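Local coordinates for maltose-binding protein MalE1 (Thermotoga maritima, PDB 6DTU) that binds maltotetraose and probably hands maltose-type sugars to a transporter in the cell membrane, at residues S151-Y156 / L350-K355; K194-L199 / D346-V351; L74-P79 / L277-L282; T90-F95 / G103-M108. All coordinates share one frame; numbering follows the deposited sequence.

Interaction 1 of 4, residues S151-Y156 / L350-K355; sequences SAAEFY and LVVNGK. With GLC (alpha-D-glucopyranose), chain C; GLC (alpha-D-glucopyranose), chain B.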
loop_
_atom_site.group_PDB
_atom_site.type_symbol
_atom_site.label_atom_id
_atom_site.label_comp_id
_atom_site.label_asym_id
_atom_site.label_seq_id
_atom_site.Cartn_x
_atom_site.Cartn_y
_atom_site.Cartn_z
ATOM N N SER A 151 1.569 -9.345 8.412
ATOM C CA SER A 151 2.835 -8.789 8.883
ATOM C C SER A 151 2.589 -8.181 10.262
ATOM O O SER A 151 2.196 -7.021 10.395
ATOM C CB SER A 151 3.364 -7.787 7.866
ATOM O OG SER A 151 4.721 -7.494 8.158
ATOM N N ALA A 152 2.855 -8.982 11.311
ATOM C CA ALA A 152 2.349 -8.699 12.655
ATOM C C ALA A 152 2.924 -7.430 13.271
ATOM O O ALA A 152 2.270 -6.794 14.115
ATOM C CB ALA A 152 2.647 -9.895 13.552
ATOM N N ALA A 153 4.134 -7.043 12.885
ATOM C CA ALA A 153 4.831 -5.932 13.523
ATOM C C ALA A 153 4.925 -4.712 12.628
ATOM O O ALA A 153 5.652 -3.766 12.948
ATOM C CB ALA A 153 6.228 -6.376 13.956
ATOM N N GLU A 154 4.189 -4.709 11.532
ATOM C CA GLU A 154 4.271 -3.665 10.522
ATOM C C GLU A 154 3.001 -2.825 10.603
ATOM O O GLU A 154 1.902 -3.323 10.327
ATOM C CB GLU A 154 4.432 -4.314 9.146
ATOM C CG GLU A 154 5.045 -3.424 8.109
ATOM C CD GLU A 154 5.380 -4.163 6.816
ATOM O OE1 GLU A 154 5.451 -5.423 6.806
ATOM O OE2 GLU A 154 5.585 -3.464 5.800
ATOM N N PHE A 155 3.160 -1.550 10.957
ATOM C CA PHE A 155 2.014 -0.676 11.223
ATOM C C PHE A 155 1.009 -0.655 10.075
ATOM O O PHE A 155 -0.209 -0.639 10.303
ATOM C CB PHE A 155 2.533 0.733 11.509
ATOM C CG PHE A 155 1.465 1.805 11.533
ATOM C CD1 PHE A 155 0.344 1.682 12.334
ATOM C CD2 PHE A 155 1.633 2.974 10.809
ATOM C CE1 PHE A 155 -0.616 2.667 12.364
ATOM C CE2 PHE A 155 0.677 3.980 10.838
ATOM C CZ PHE A 155 -0.450 3.830 11.623
ATOM N N TYR A 156 1.491 -0.620 8.831
ATOM C CA TYR A 156 0.579 -0.550 7.696
ATOM C C TYR A 156 -0.460 -1.680 7.728
ATOM O O TYR A 156 -1.642 -1.462 7.418
ATOM C CB TYR A 156 1.382 -0.550 6.399
ATOM C CG TYR A 156 0.524 -0.504 5.151
ATOM C CD1 TYR A 156 0.136 0.710 4.567
ATOM C CD2 TYR A 156 0.080 -1.684 4.556
ATOM C CE1 TYR A 156 -0.676 0.739 3.419
ATOM C CE2 TYR A 156 -0.717 -1.651 3.402
ATOM C CZ TYR A 156 -1.087 -0.436 2.859
ATOM O OH TYR A 156 -1.869 -0.425 1.748
ATOM N N LEU A 350 7.930 -4.350 19.581
ATOM C CA LEU A 350 7.995 -4.567 21.023
ATOM C C LEU A 350 6.781 -5.322 21.529
ATOM O O LEU A 350 6.907 -6.224 22.363
ATOM C CB LEU A 350 8.085 -3.226 21.739
ATOM C CG LEU A 350 9.347 -2.414 21.464
ATOM C CD1 LEU A 350 9.273 -1.093 22.204
ATOM C CD2 LEU A 350 10.541 -3.241 21.926
ATOM N N VAL A 351 5.595 -4.983 21.023
ATOM C CA VAL A 351 4.374 -5.618 21.505
ATOM C C VAL A 351 4.353 -7.097 21.138
ATOM O O VAL A 351 4.094 -7.960 21.983
ATOM C CB VAL A 351 3.134 -4.882 20.968
ATOM C CG1 VAL A 351 1.879 -5.684 21.294
ATOM C CG2 VAL A 351 3.036 -3.475 21.563
ATOM N N VAL A 352 4.596 -7.417 19.862
ATOM C CA VAL A 352 4.484 -8.815 19.466
ATOM C C VAL A 352 5.572 -9.675 20.071
ATOM O O VAL A 352 5.427 -10.902 20.126
ATOM C CB VAL A 352 4.372 -9.047 17.944
ATOM C CG1 VAL A 352 3.148 -8.364 17.379
ATOM C CG2 VAL A 352 5.634 -8.592 17.252
ATOM N N ASN A 353 6.665 -9.068 20.519
ATOM C CA ASN A 353 7.731 -9.809 21.178
ATOM C C ASN A 353 7.640 -9.752 22.701
ATOM O O ASN A 353 8.567 -10.197 23.381
ATOM C CB ASN A 353 9.099 -9.351 20.668
ATOM C CG ASN A 353 9.364 -9.798 19.226
ATOM O OD1 ASN A 353 9.392 -8.979 18.295
ATOM N ND2 ASN A 353 9.559 -11.108 19.042
ATOM N N GLY A 354 6.539 -9.241 23.241
ATOM C CA GLY A 354 6.342 -9.236 24.683
ATOM C C GLY A 354 7.369 -8.413 25.430
ATOM O O GLY A 354 7.738 -8.755 26.564
ATOM N N LYS A 355 7.793 -7.291 24.848
ATOM C CA LYS A 355 8.848 -6.476 25.427
ATOM C C LYS A 355 8.326 -5.253 26.149
ATOM O O LYS A 355 9.097 -4.603 26.861
ATOM C CB LYS A 355 9.814 -5.981 24.347
ATOM C CG LYS A 355 10.362 -7.068 23.479
ATOM C CD LYS A 355 11.692 -7.543 24.004
ATOM C CE LYS A 355 12.044 -8.884 23.401
ATOM N NZ LYS A 355 12.745 -9.774 24.374
HETATM C C1 GLC C . 2.181 -2.188 -0.118
HETATM C C2 GLC C . 1.475 -0.884 -0.212
HETATM C C3 GLC C . 2.313 0.207 0.277
HETATM C C4 GLC C . 2.743 -0.027 1.711
HETATM C C5 GLC C . 3.455 -1.403 1.879
HETATM C C6 GLC C . 3.645 -1.767 3.253
HETATM O O2 GLC C . 1.225 -0.637 -1.626
HETATM O O3 GLC C . 1.556 1.475 0.285
HETATM O O4 GLC C . 3.729 0.988 2.109
HETATM O O5 GLC C . 2.516 -2.445 1.285
HETATM O O6 GLC C . 4.559 -2.850 3.310
HETATM C C1 GLC B . 3.302 1.961 3.010
HETATM C C2 GLC B . 3.793 3.281 2.564
HETATM C C3 GLC B . 5.289 3.341 2.550
HETATM C C4 GLC B . 5.867 3.075 3.884
HETATM C C5 GLC B . 5.407 1.691 4.410
HETATM C C6 GLC B . 5.804 1.470 5.739
HETATM O O2 GLC B . 3.308 3.524 1.213
HETATM O O3 GLC B . 5.718 4.663 2.092
HETATM O O4 GLC B . 7.315 3.066 3.747
HETATM O O5 GLC B . 3.848 1.649 4.348
HETATM O O6 GLC B . 5.391 0.172 6.110
#

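Interaction 2 of 4, residues K194-L199 / D346-V351; sequences KLLKRL and DALNLV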
loop_
_atom_site.group_PDB
_atom_site.type_symbol
_atom_site.label_atom_id
_atom_site.label_comp_id
_atom_site.label_asym_id
_atom_site.label_seq_id
_atom_site.Cartn_x
_atom_site.Cartn_y
_atom_site.Cartn_z
ATOM N N LYS A 194 -4.221 -4.082 21.193
ATOM C CA LYS A 194 -4.525 -5.188 22.096
ATOM C C LYS A 194 -5.154 -6.357 21.358
ATOM O O LYS A 194 -4.972 -7.507 21.772
ATOM C CB LYS A 194 -5.394 -4.723 23.262
ATOM C CG LYS A 194 -4.609 -3.939 24.300
ATOM C CD LYS A 194 -5.476 -3.671 25.516
ATOM C CE LYS A 194 -4.694 -2.940 26.602
ATOM N NZ LYS A 194 -3.375 -3.571 26.893
ATOM N N LEU A 195 -5.896 -6.091 20.271
ATOM C CA LEU A 195 -6.354 -7.180 19.413
ATOM C C LEU A 195 -5.172 -7.881 18.740
ATOM O O LEU A 195 -5.114 -9.115 18.719
ATOM C CB LEU A 195 -7.368 -6.659 18.393
ATOM C CG LEU A 195 -7.893 -7.665 17.359
ATOM C CD1 LEU A 195 -8.660 -8.774 18.055
ATOM C CD2 LEU A 195 -8.748 -6.990 16.286
ATOM N N LEU A 196 -4.194 -7.118 18.228
ATOM C CA LEU A 196 -2.989 -7.743 17.690
ATOM C C LEU A 196 -2.320 -8.611 18.742
ATOM O O LEU A 196 -1.934 -9.754 18.462
ATOM C CB LEU A 196 -2.013 -6.670 17.193
ATOM C CG LEU A 196 -0.588 -7.141 16.869
ATOM C CD1 LEU A 196 -0.644 -8.154 15.734
ATOM C CD2 LEU A 196 0.285 -5.956 16.526
ATOM N N LYS A 197 -2.213 -8.104 19.970
ATOM C CA LYS A 197 -1.557 -8.891 21.009
ATOM C C LYS A 197 -2.349 -10.154 21.333
ATOM O O LYS A 197 -1.759 -11.216 21.563
ATOM C CB LYS A 197 -1.305 -8.050 22.263
ATOM C CG LYS A 197 -0.478 -8.806 23.290
ATOM C CD LYS A 197 0.043 -7.936 24.412
ATOM C CE LYS A 197 1.082 -8.715 25.199
ATOM N NZ LYS A 197 2.430 -8.594 24.561
ATOM N N ARG A 198 -3.682 -10.069 21.301
ATOM C CA ARG A 198 -4.508 -11.256 21.488
ATOM C C ARG A 198 -4.200 -12.313 20.432
ATOM O O ARG A 198 -4.047 -13.494 20.748
ATOM C CB ARG A 198 -5.988 -10.869 21.453
ATOM C CG ARG A 198 -6.929 -12.051 21.679
ATOM C CD ARG A 198 -8.384 -11.690 21.402
ATOM N NE ARG A 198 -9.224 -12.879 21.281
ATOM C CZ ARG A 198 -10.458 -12.865 20.785
ATOM N NH1 ARG A 198 -10.982 -11.728 20.350
ATOM N NH2 ARG A 198 -11.166 -13.987 20.701
ATOM N N LEU A 199 -4.066 -11.898 19.170
ATOM C CA LEU A 199 -3.741 -12.843 18.106
ATOM C C LEU A 199 -2.407 -13.545 18.360
ATOM O O LEU A 199 -2.271 -14.753 18.115
ATOM C CB LEU A 199 -3.698 -12.115 16.763
ATOM C CG LEU A 199 -4.952 -11.408 16.256
ATOM C CD1 LEU A 199 -4.686 -10.877 14.857
ATOM C CD2 LEU A 199 -6.160 -12.344 16.273
ATOM N N ASP A 346 8.426 0.037 15.133
ATOM C CA ASP A 346 9.210 -0.300 16.312
ATOM C C ASP A 346 8.309 -0.637 17.494
ATOM O O ASP A 346 8.558 -1.615 18.218
ATOM C CB ASP A 346 10.178 0.841 16.615
ATOM C CG ASP A 346 11.362 0.882 15.627
ATOM O OD1 ASP A 346 11.477 -0.000 14.748
ATOM O OD2 ASP A 346 12.193 1.805 15.744
ATOM N N ALA A 347 7.234 0.134 17.689
ATOM C CA ALA A 347 6.334 -0.132 18.808
ATOM C C ALA A 347 5.660 -1.482 18.656
ATOM O O ALA A 347 5.535 -2.231 19.624
ATOM C CB ALA A 347 5.278 0.965 18.938
ATOM N N LEU A 348 5.198 -1.802 17.442
ATOM C CA LEU A 348 4.541 -3.090 17.244
ATOM C C LEU A 348 5.517 -4.242 17.394
ATOM O O LEU A 348 5.123 -5.306 17.888
ATOM C CB LEU A 348 3.852 -3.150 15.878
ATOM C CG LEU A 348 2.718 -2.131 15.811
ATOM C CD1 LEU A 348 2.077 -2.195 14.446
ATOM C CD2 LEU A 348 1.699 -2.347 16.917
ATOM N N ASN A 349 6.788 -4.049 17.014
ATOM C CA ASN A 349 7.793 -5.082 17.258
ATOM C C ASN A 349 7.912 -5.390 18.744
ATOM O O ASN A 349 7.998 -6.562 19.140
ATOM C CB ASN A 349 9.148 -4.665 16.687
ATOM C CG ASN A 349 10.250 -5.663 17.016
ATOM O OD1 ASN A 349 10.777 -5.669 18.129
ATOM N ND2 ASN A 349 10.628 -6.471 16.050
ATOM N N LEU A 350 7.930 -4.350 19.581
ATOM C CA LEU A 350 7.995 -4.567 21.023
ATOM C C LEU A 350 6.781 -5.322 21.529
ATOM O O LEU A 350 6.907 -6.224 22.363
ATOM C CB LEU A 350 8.085 -3.226 21.739
ATOM C CG LEU A 350 9.347 -2.414 21.464
ATOM C CD1 LEU A 350 9.273 -1.093 22.204
ATOM C CD2 LEU A 350 10.541 -3.241 21.926
ATOM N N VAL A 351 5.595 -4.983 21.023
ATOM C CA VAL A 351 4.374 -5.618 21.505
ATOM C C VAL A 351 4.353 -7.097 21.138
ATOM O O VAL A 351 4.094 -7.960 21.983
ATOM C CB VAL A 351 3.134 -4.882 20.968
ATOM C CG1 VAL A 351 1.879 -5.684 21.294
ATOM C CG2 VAL A 351 3.036 -3.475 21.563
#

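Interaction 3 of 4, residues L74-P79 / L277-L282; sequences LIEPIP and LAIEFL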
loop_
_atom_site.group_PDB
_atom_site.type_symbol
_atom_site.label_atom_id
_atom_site.label_comp_id
_atom_site.label_asym_id
_atom_site.label_seq_id
_atom_site.Cartn_x
_atom_site.Cartn_y
_atom_site.Cartn_z
ATOM N N LEU A 74 12.131 17.429 -4.933
ATOM C CA LEU A 74 12.687 16.283 -5.638
ATOM C C LEU A 74 11.789 15.693 -6.720
ATOM O O LEU A 74 12.299 14.966 -7.568
ATOM C CB LEU A 74 13.052 15.167 -4.658
ATOM C CG LEU A 74 14.169 15.490 -3.672
ATOM C CD1 LEU A 74 14.433 14.262 -2.855
ATOM C CD2 LEU A 74 15.430 15.903 -4.419
ATOM N N ILE A 75 10.486 15.951 -6.705
ATOM C CA ILE A 75 9.587 15.484 -7.760
ATOM C C ILE A 75 8.976 16.705 -8.423
ATOM O O ILE A 75 8.774 17.745 -7.789
ATOM C CB ILE A 75 8.512 14.456 -7.303
ATOM C CG1 ILE A 75 7.747 14.978 -6.080
ATOM C CG2 ILE A 75 9.144 13.085 -7.069
ATOM C CD1 ILE A 75 6.574 14.110 -5.675
ATOM N N GLU A 76 8.723 16.581 -9.736
ATOM C CA GLU A 76 8.390 17.687 -10.617
ATOM C C GLU A 76 6.879 17.861 -10.728
ATOM O O GLU A 76 6.150 16.880 -10.903
ATOM C CB GLU A 76 8.963 17.399 -11.998
ATOM C CG GLU A 76 8.755 18.473 -13.037
ATOM C CD GLU A 76 9.592 19.731 -12.798
ATOM O OE1 GLU A 76 10.475 19.710 -11.919
ATOM O OE2 GLU A 76 9.384 20.735 -13.532
ATOM N N PRO A 77 6.353 19.088 -10.661
ATOM C CA PRO A 77 4.920 19.268 -10.908
ATOM C C PRO A 77 4.563 18.831 -12.325
ATOM O O PRO A 77 5.348 19.004 -13.268
ATOM C CB PRO A 77 4.715 20.777 -10.736
ATOM C CG PRO A 77 5.891 21.236 -9.922
ATOM C CD PRO A 77 7.032 20.359 -10.370
ATOM N N ILE A 78 3.372 18.263 -12.471
ATOM C CA ILE A 78 2.887 17.783 -13.763
ATOM C C ILE A 78 1.887 18.797 -14.296
ATOM O O ILE A 78 0.812 18.972 -13.696
ATOM C CB ILE A 78 2.271 16.384 -13.654
ATOM C CG1 ILE A 78 3.359 15.385 -13.272
ATOM C CG2 ILE A 78 1.622 15.989 -14.980
ATOM C CD1 ILE A 78 2.866 13.968 -13.214
ATOM N N PRO A 79 2.183 19.490 -15.389
ATOM C CA PRO A 79 1.238 20.463 -15.929
ATOM C C PRO A 79 0.030 19.751 -16.503
ATOM O O PRO A 79 0.045 18.547 -16.774
ATOM C CB PRO A 79 2.035 21.178 -17.022
ATOM C CG PRO A 79 3.478 20.939 -16.640
ATOM C CD PRO A 79 3.502 19.574 -16.042
ATOM N N LEU A 277 10.866 15.000 -21.103
ATOM C CA LEU A 277 10.553 13.781 -21.844
ATOM C C LEU A 277 9.826 12.767 -20.966
ATOM O O LEU A 277 8.926 12.060 -21.453
ATOM C CB LEU A 277 11.831 13.191 -22.442
ATOM C CG LEU A 277 11.690 11.920 -23.276
ATOM C CD1 LEU A 277 10.760 12.103 -24.479
ATOM C CD2 LEU A 277 13.077 11.438 -23.714
ATOM N N ALA A 278 10.185 12.697 -19.673
ATOM C CA ALA A 278 9.509 11.803 -18.735
ATOM C C ALA A 278 8.042 12.175 -18.598
ATOM O O ALA A 278 7.167 11.301 -18.628
ATOM C CB ALA A 278 10.198 11.844 -17.364
ATOM N N ILE A 279 7.756 13.471 -18.461
ATOM C CA ILE A 279 6.368 13.910 -18.403
ATOM C C ILE A 279 5.629 13.521 -19.683
ATOM O O ILE A 279 4.493 13.028 -19.634
ATOM C CB ILE A 279 6.292 15.425 -18.106
ATOM C CG1 ILE A 279 6.758 15.695 -16.680
ATOM C CG2 ILE A 279 4.852 15.909 -18.252
ATOM C CD1 ILE A 279 6.960 17.217 -16.398
ATOM N N GLU A 280 6.263 13.717 -20.847
ATOM C CA GLU A 280 5.632 13.361 -22.117
ATOM C C GLU A 280 5.299 11.876 -22.180
ATOM O O GLU A 280 4.223 11.483 -22.639
ATOM C CB GLU A 280 6.541 13.736 -23.289
ATOM C CG GLU A 280 6.020 13.270 -24.679
ATOM C CD GLU A 280 4.834 14.086 -25.212
ATOM O OE1 GLU A 280 4.484 15.139 -24.624
ATOM O OE2 GLU A 280 4.246 13.670 -26.239
ATOM N N PHE A 281 6.246 11.036 -21.791
ATOM C CA PHE A 281 6.013 9.599 -21.710
ATOM C C PHE A 281 4.810 9.270 -20.822
ATOM O O PHE A 281 3.962 8.443 -21.184
ATOM C CB PHE A 281 7.302 8.973 -21.202
ATOM C CG PHE A 281 7.218 7.529 -20.913
ATOM C CD1 PHE A 281 7.297 6.604 -21.919
ATOM C CD2 PHE A 281 7.099 7.090 -19.618
ATOM C CE1 PHE A 281 7.257 5.254 -21.635
ATOM C CE2 PHE A 281 7.033 5.749 -19.327
ATOM C CZ PHE A 281 7.118 4.834 -20.325
ATOM N N LEU A 282 4.700 9.936 -19.673
ATOM C CA LEU A 282 3.603 9.633 -18.759
ATOM C C LEU A 282 2.269 10.111 -19.310
ATOM O O LEU A 282 1.278 9.376 -19.254
ATOM C CB LEU A 282 3.863 10.257 -17.390
ATOM C CG LEU A 282 5.066 9.649 -16.663
ATOM C CD1 LEU A 282 5.159 10.352 -15.318
ATOM C CD2 LEU A 282 4.929 8.150 -16.478
#

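Interaction 4 of 4, residues T90-F95 / G103-M108; sequences TALNAF and GIPYAM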
loop_
_atom_site.group_PDB
_atom_site.type_symbol
_atom_site.label_atom_id
_atom_site.label_comp_id
_atom_site.label_asym_id
_atom_site.label_seq_id
_atom_site.Cartn_x
_atom_site.Cartn_y
_atom_site.Cartn_z
ATOM N N THR A 90 -10.221 12.135 -6.844
ATOM C CA THR A 90 -9.656 11.598 -5.603
ATOM C C THR A 90 -8.251 11.026 -5.811
ATOM O O THR A 90 -7.358 11.225 -4.979
ATOM C CB THR A 90 -10.597 10.547 -5.017
ATOM O OG1 THR A 90 -10.873 9.538 -6.003
ATOM C CG2 THR A 90 -11.878 11.204 -4.513
ATOM N N ALA A 91 -8.029 10.356 -6.930
ATOM C CA ALA A 91 -6.713 9.802 -7.186
ATOM C C ALA A 91 -5.714 10.910 -7.500
ATOM O O ALA A 91 -4.590 10.922 -6.971
ATOM C CB ALA A 91 -6.822 8.804 -8.343
ATOM N N LEU A 92 -6.132 11.894 -8.301
ATOM C CA LEU A 92 -5.238 12.996 -8.636
ATOM C C LEU A 92 -4.916 13.831 -7.403
ATOM O O LEU A 92 -3.768 14.263 -7.223
ATOM C CB LEU A 92 -5.893 13.884 -9.689
ATOM C CG LEU A 92 -6.178 13.261 -11.058
ATOM C CD1 LEU A 92 -7.027 14.205 -11.864
ATOM C CD2 LEU A 92 -4.888 13.010 -11.791
ATOM N N ASN A 93 -5.918 14.069 -6.542
ATOM C CA ASN A 93 -5.689 14.844 -5.335
ATOM C C ASN A 93 -4.778 14.109 -4.365
ATOM O O ASN A 93 -4.017 14.762 -3.638
ATOM C CB ASN A 93 -7.009 15.242 -4.669
ATOM C CG ASN A 93 -7.800 16.272 -5.485
ATOM O OD1 ASN A 93 -7.235 17.034 -6.280
ATOM N ND2 ASN A 93 -9.121 16.291 -5.288
ATOM N N ALA A 94 -4.816 12.766 -4.348
ATOM C CA ALA A 94 -3.878 12.014 -3.512
ATOM C C ALA A 94 -2.450 12.276 -3.945
ATOM O O ALA A 94 -1.538 12.261 -3.112
ATOM C CB ALA A 94 -4.170 10.504 -3.542
ATOM N N PHE A 95 -2.251 12.561 -5.230
ATOM C CA PHE A 95 -0.933 12.872 -5.767
ATOM C C PHE A 95 -0.686 14.364 -5.915
ATOM O O PHE A 95 0.257 14.768 -6.609
ATOM C CB PHE A 95 -0.715 12.135 -7.084
ATOM C CG PHE A 95 -0.138 10.782 -6.870
ATOM C CD1 PHE A 95 1.229 10.634 -6.728
ATOM C CD2 PHE A 95 -0.955 9.664 -6.795
ATOM C CE1 PHE A 95 1.786 9.397 -6.502
ATOM C CE2 PHE A 95 -0.412 8.393 -6.551
ATOM C CZ PHE A 95 0.974 8.266 -6.406
ATOM N N GLY A 103 1.931 13.545 -9.643
ATOM C CA GLY A 103 2.041 12.207 -10.185
ATOM C C GLY A 103 0.852 11.846 -11.038
ATOM O O GLY A 103 -0.215 12.456 -10.944
ATOM N N ILE A 104 1.046 10.818 -11.852
ATOM C CA ILE A 104 -0.050 10.215 -12.604
ATOM C C ILE A 104 -0.458 8.937 -11.892
ATOM O O ILE A 104 0.308 7.944 -11.893
ATOM C CB ILE A 104 0.327 9.983 -14.075
ATOM C CG1 ILE A 104 0.671 11.316 -14.764
ATOM C CG2 ILE A 104 -0.848 9.352 -14.828
ATOM C CD1 ILE A 104 0.533 11.313 -16.272
ATOM N N PRO A 105 -1.633 8.883 -11.268
ATOM C CA PRO A 105 -2.068 7.682 -10.546
ATOM C C PRO A 105 -2.566 6.616 -11.505
ATOM O O PRO A 105 -3.229 6.900 -12.509
ATOM C CB PRO A 105 -3.236 8.199 -9.700
ATOM C CG PRO A 105 -3.805 9.318 -10.552
ATOM C CD PRO A 105 -2.647 9.954 -11.240
ATOM N N TYR A 106 -2.244 5.367 -11.197
ATOM C CA TYR A 106 -2.776 4.274 -11.997
ATOM C C TYR A 106 -3.771 3.396 -11.248
ATOM O O TYR A 106 -4.555 2.694 -11.897
ATOM C CB TYR A 106 -1.648 3.432 -12.628
ATOM C CG TYR A 106 -0.950 2.418 -11.730
ATOM C CD1 TYR A 106 -1.449 1.136 -11.573
ATOM C CD2 TYR A 106 0.260 2.723 -11.120
ATOM C CE1 TYR A 106 -0.806 0.219 -10.771
ATOM C CE2 TYR A 106 0.908 1.807 -10.326
ATOM C CZ TYR A 106 0.372 0.557 -10.172
ATOM O OH TYR A 106 1.034 -0.364 -9.382
ATOM N N ALA A 107 -3.778 3.421 -9.921
ATOM C CA ALA A 107 -4.689 2.562 -9.174
ATOM C C ALA A 107 -4.759 3.020 -7.731
ATOM O O ALA A 107 -3.828 3.648 -7.215
ATOM C CB ALA A 107 -4.222 1.101 -9.182
ATOM N N MET A 108 -5.866 2.694 -7.082
ATOM C CA MET A 108 -5.940 2.734 -5.627
ATOM C C MET A 108 -6.008 1.310 -5.083
ATOM O O MET A 108 -6.113 0.334 -5.833
ATOM C CB MET A 108 -7.111 3.589 -5.126
ATOM C CG MET A 108 -8.453 2.995 -5.433
ATOM S SD MET A 108 -9.823 3.906 -4.671
ATOM C CE MET A 108 -9.998 3.032 -3.112
#

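Interaction 1 of 4, residues S151-Y156 / L350-K355
Ala-152 and Ala-153 lie in the type I beta turn that leads into helix 155-164, at the maltotetraose site, and they pack against Val-352 at the end of helix 341-352. The two methyls of Val-352 divide the work. CG1 lies 4.2 Å from Ala-152 CB and also covers Ala-152 O, a buried oxygen with no partner in the model. CG2 meets Ala-153 CB at 4.0 Å. The other side of the turn serves the sugar. Glu-154, the N-cap residue, takes the O6 hydroxyl of the chain C glucose on its OE2 (2.8 Å). Its second oxygen, OE1, receives Ser-151 OG at 2.6 Å on the anti lone pair, which holds the carboxylate in place. With CG anti to the backbone N (chi1 179°), the Tyr-156 side chain extends to the sugar and lays its ring against the chain C glucose. C4 of that glucose sits 3.8 Å above the centre of one ring face. With an alanine in place of Tyr-156, the chain C glucose would probably lose the ring under its C4 and be freer to shift. The helix behind ends in a Schellman motif, with Gly-354 at positive phi and Lys-355 N bonded to Leu-350 O at 2.8 Å.

Interaction 2 of 4, residues K194-L199 / D346-V351
Helix 187-201 and helix 341-352 come closest at Lys-197 and Val-351, whose CA atoms are 6.8 Å apart. Two side-chain pairs fill the interface. In the first, Leu-196 and Leu-348 cross obliquely and meet through one methyl each, CD2 to CD2 at 3.9 Å. The Leu-348 side chain does not start out straight at the other helix; its end brings the methyl across. In the second pair, Lys-197 works at both ends. Near the backbone, its CB rests against Val-351 CG1 at 4.1 Å. Further out, the chain runs extended and then bends at its last torsion (chi4 85°). That bend turns NZ toward the backbone of the facing helix, where it makes a weak hydrogen bond of 3.1 Å to Val-351 O. This oxygen belongs to the last turn of helix 341-352, and a positive charge there would probably suit the helix end. The methylene part of the lysine is therefore used as an apolar surface and its ammonium as a polar one. Ile-158 of helix 155-164 touches both Leu-196 and Leu-348 and closes one side of the pair. Val-351 also packs on Val-358 and Ala-361 of helix 358-374, while Leu-199 turns to Met-127 and Ile-131 of helix 127-140. The contact thus sits within a cluster of helices.

Interaction 3 of 4, residues L74-P79 / L277-L282
Glu-76 OE1 makes a salt bridge to Lys-275 NZ, at the start of helix 275-286, while the CG of the same glutamate leans on Ile-279 one turn further along. The glutamate chain bends at its second torsion (chi2 71°), so its methylene part and its carboxylate serve different partners. CG lies 4.0 Å from Ile-279 CD1, and the two side chains cross at about a right angle. Ile-279 carries the contact for its helix. Its CG1 is anti to the carbonyl carbon (chi1 -69°), and the chain continues extended, so CD1 is the atom that reaches the loop 74-79. Ile-279 CD1 also lies 3.9 Å from Pro-77 O. The ring of Pro-79 adds a further surface, its CD 4.2 Å from Ile-279 CD1, again with the side chains nearly perpendicular. Backbone bonds tie the loop to its surroundings, Glu-76 to Val-268 and Ile-78 to Leu-101. Beneath, Leu-282 packs on Phe-266 and Val-268 of strand 260-268 and on Ile-104 of strand 100-109. The contact joins a surface loop to a helix lying on the large mixed sheet. Its chemistry is mainly apolar: one methyl touches Glu-76, Pro-77 and Pro-79 but offers no directed bond. The directional bonds here lie beside the contact: the Glu-76 to Lys-275 salt bridge and the loop's backbone bonds to the strands.

Interaction 4 of 4, residues T90-F95 / G103-M108
Gly-103 lies so close to the Phe-95 ring that a side chain would not fit: a CB at Gly-103 would fall 2.6 Å from Phe-95 CD1, a clash. In this periplasmic binding protein fold, helix 89-94 packs on a strand of the large mixed sheet. After helix 89-94 the chain forms strand 96-97, which pairs antiparallel with strand 100-109. The Phe-95 ring stands obliquely against the glycine, with CD1 3.9 Å from Gly-103 CA. Its CD2 is 4.0 Å from Pro-105 CB, and the phenylalanine and proline side chains run past each other in opposite directions. The ring also turns its edge to the helix, where Ala-91 O lies in the ring plane. Gly-103 N and O are buried here with no partner in the model. Pro-105 is the main strand residue of the contact. Leu-92 comes to it at a slant and sets its CD2 3.8 Å from Pro-105 CD. Val-263 of strand 260-268 touches both Phe-95 and Pro-105. Just beyond, Tyr-106 and Ala-107 both face Gln-264 in a classic beta bulge, and Tyr-106 OH bonds to Asp-299 and Gln-13. From the helix, Ala-91 CB also meets the proline ring, 3.8 Å from Pro-105 CG.

The four contacts form two pairs on opposite sides of the chain's centre, as expected for the two lobes of a periplasmic binding protein. Interactions 1 and 2 are neighbours, their centres 4 Å apart. They share helix 341-352 and touch directly, Ala-152 O lying 3.2 Å from Leu-196 CD2. Interactions 3 and 4 have centres 14 Å apart and meet where Leu-282 O lies 3.6 Å from Ile-104 CD1. Across the molecule, the centres of interactions 1 and 3 are about 38 Å apart. Along the chain, interaction 4 is nested inside interaction 3 and closes before interactions 1 and 2 open. Interaction 3 crosses interactions 1 and 2, so the chain passes repeatedly between the lobes that enclose the sugar.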